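Local coordinates for gliding motility protein MglB (Myxococcus xanthus, PDB 6IZW) that probably serves as an adaptor and regulator of nucleotide exchange on a small GTPase in gliding motility, at residues D35-L40 with G96-L101. The protein carries 1 engineered substitution. Residues are numbered along the deposited sequence; the frame is centred on the assembly and turned at random.
Sequences DKNGQL and GSRVVL. With SO4 (sulfate ion), chain H.
Asp35 and Val99 form an antiparallel, non-hydrogen-bonded pair, their CA atoms 4.5 Å apart, where neighbouring strands 28-35 and 99-106 of the Roadblock/LC7 sheet meet, and just beyond it Lys36 N donates to Arg98 O (2.9 Å). The example illustrates how one acidic residue at a strand end can shape a hairpin loop while facing a charged side chain just before the next strand. Asp35, its CG anti to the backbone N (chi1 -166°), opens a type I turn that ends at Gly38. OD1 spends its anti lone pair on Asn37 N in an almost straight Asx-turn bond. OD2 lies 2.8 Å from both NE and NH2 of Arg98, and the carboxylate and guanidinium planes are 68° apart. A sulfate ion, probably from crystallisation, is modelled overlapping Arg98 NH1, so the exact placing of the guanidinium, and its distance from Asp35, is doubtful. Lys36 runs extended beyond CG: CE passes Ser97 O at 3.7 Å, and NZ reaches a salt bridge with Glu77. Nearer its root, CG of Lys36 approaches Val100 CG2, whose own residue packs on Val34 and Thr59. A second Asx turn follows, in which Gln39 N donates to Asn37 OD1 at 3.0 Å.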
loop_
_atom_site.group_PDB
_atom_site.type_symbol
_atom_site.label_atom_id
_atom_site.label_comp_id
_atom_site.label_asym_id
_atom_site.label_seq_id
_atom_site.Cartn_x
_atom_site.Cartn_y
_atom_site.Cartn_z
ATOM N N ASP B 35 0.550 -6.547 10.118
ATOM C CA ASP B 35 0.930 -5.234 10.610
ATOM C C ASP B 35 0.498 -4.150 9.621
ATOM O O ASP B 35 0.359 -4.388 8.417
ATOM C CB ASP B 35 2.448 -5.189 10.821
ATOM C CG ASP B 35 2.893 -3.995 11.628
ATOM O OD1 ASP B 35 2.759 -2.842 11.149
ATOM O OD2 ASP B 35 3.392 -4.213 12.754
ATOM N N LYS B 36 0.310 -2.938 10.139
ATOM C CA LYS B 36 -0.071 -1.831 9.278
ATOM C C LYS B 36 0.985 -1.557 8.209
ATOM O O LYS B 36 0.645 -1.167 7.083
ATOM C CB LYS B 36 -0.327 -0.582 10.123
ATOM C CG LYS B 36 -1.790 -0.431 10.546
ATOM C CD LYS B 36 -2.026 0.881 11.277
ATOM C CE LYS B 36 -3.393 0.868 11.966
ATOM N NZ LYS B 36 -3.726 2.190 12.549
ATOM N N ASN B 37 2.261 -1.775 8.524
ATOM C CA ASN B 37 3.312 -1.472 7.568
ATOM C C ASN B 37 3.408 -2.511 6.465
ATOM O O ASN B 37 4.251 -2.356 5.580
ATOM C CB ASN B 37 4.664 -1.318 8.281
ATOM C CG ASN B 37 5.138 -2.603 8.980
ATOM O OD1 ASN B 37 4.849 -3.731 8.552
ATOM N ND2 ASN B 37 5.885 -2.426 10.060
ATOM N N GLY B 38 2.582 -3.558 6.506
ATOM C CA GLY B 38 2.546 -4.585 5.484
ATOM C C GLY B 38 3.045 -5.942 5.934
ATOM O O GLY B 38 2.863 -6.922 5.198
ATOM N N GLN B 39 3.682 -6.037 7.100
ATOM C CA GLN B 39 4.327 -7.277 7.522
ATOM C C GLN B 39 3.300 -8.316 7.994
ATOM O O GLN B 39 2.563 -8.085 8.959
ATOM C CB GLN B 39 5.330 -6.984 8.637
ATOM C CG GLN B 39 5.899 -8.242 9.293
ATOM C CD GLN B 39 6.697 -9.083 8.316
ATOM O OE1 GLN B 39 7.532 -8.561 7.586
ATOM N NE2 GLN B 39 6.412 -10.382 8.263
ATOM N N LEU B 40 3.274 -9.467 7.326
ATOM C CA LEU B 40 2.413 -10.577 7.717
ATOM C C LEU B 40 2.909 -11.194 9.022
ATOM O O LEU B 40 4.074 -11.594 9.123
ATOM C CB LEU B 40 2.387 -11.631 6.612
ATOM C CG LEU B 40 1.683 -12.952 6.931
ATOM C CD1 LEU B 40 0.224 -12.696 7.261
ATOM C CD2 LEU B 40 1.790 -13.935 5.768
ATOM N N GLY B 96 -5.881 -3.077 17.878
ATOM C CA GLY B 96 -4.830 -2.332 18.539
ATOM C C GLY B 96 -4.378 -1.150 17.717
ATOM O O GLY B 96 -5.155 -0.601 16.933
ATOM N N SER B 97 -3.120 -0.753 17.867
ATOM C CA SER B 97 -2.624 0.418 17.162
ATOM C C SER B 97 -1.781 0.094 15.927
ATOM O O SER B 97 -1.490 1.006 15.150
ATOM C CB SER B 97 -1.817 1.300 18.124
ATOM O OG SER B 97 -0.936 2.163 17.426
ATOM N N ARG B 98 -1.366 -1.153 15.712
ATOM C CA ARG B 98 -0.571 -1.431 14.522
ATOM C C ARG B 98 -0.918 -2.750 13.848
ATOM O O ARG B 98 -0.192 -3.166 12.941
ATOM C CB ARG B 98 0.949 -1.373 14.846
ATOM C CG ARG B 98 1.470 -2.446 15.847
ATOM C CD ARG B 98 3.022 -2.327 16.159
ATOM N NE ARG B 98 3.957 -2.806 15.117
ATOM C CZ ARG B 98 4.779 -2.035 14.379
ATOM N NH1 ARG B 98 4.830 -0.705 14.536
ATOM N NH2 ARG B 98 5.571 -2.630 13.467
ATOM N N VAL B 99 -2.034 -3.382 14.196
ATOM C CA VAL B 99 -2.342 -4.713 13.699
ATOM C C VAL B 99 -3.697 -4.679 13.011
ATOM O O VAL B 99 -4.514 -3.787 13.238
ATOM C CB VAL B 99 -2.315 -5.746 14.839
ATOM C CG1 VAL B 99 -2.234 -7.136 14.297
ATOM C CG2 VAL B 99 -1.131 -5.475 15.736
ATOM N N VAL B 100 -3.917 -5.658 12.135
ATOM C CA VAL B 100 -5.149 -5.787 11.370
ATOM C C VAL B 100 -5.465 -7.270 11.273
ATOM O O VAL B 100 -4.628 -8.048 10.805
ATOM C CB VAL B 100 -5.032 -5.188 9.954
ATOM C CG1 VAL B 100 -6.286 -5.475 9.135
ATOM C CG2 VAL B 100 -4.744 -3.702 10.007
ATOM N N LEU B 101 -6.663 -7.671 11.698
ATOM C CA LEU B 101 -7.080 -9.057 11.531
ATOM C C LEU B 101 -8.027 -9.148 10.350
ATOM O O LEU B 101 -8.883 -8.287 10.162
ATOM C CB LEU B 101 -7.750 -9.623 12.785
ATOM C CG LEU B 101 -7.583 -11.141 12.997
ATOM C CD1 LEU B 101 -8.027 -11.504 14.395
ATOM C CD2 LEU B 101 -8.315 -12.023 11.975
HETATM S S SO4 H . 6.640 0.559 12.951
HETATM O O1 SO4 H . 7.456 -0.482 12.342
HETATM O O2 SO4 H . 5.831 -0.083 13.989
HETATM O O3 SO4 H . 5.794 1.192 11.959
HETATM O O4 SO4 H . 7.564 1.557 13.515
#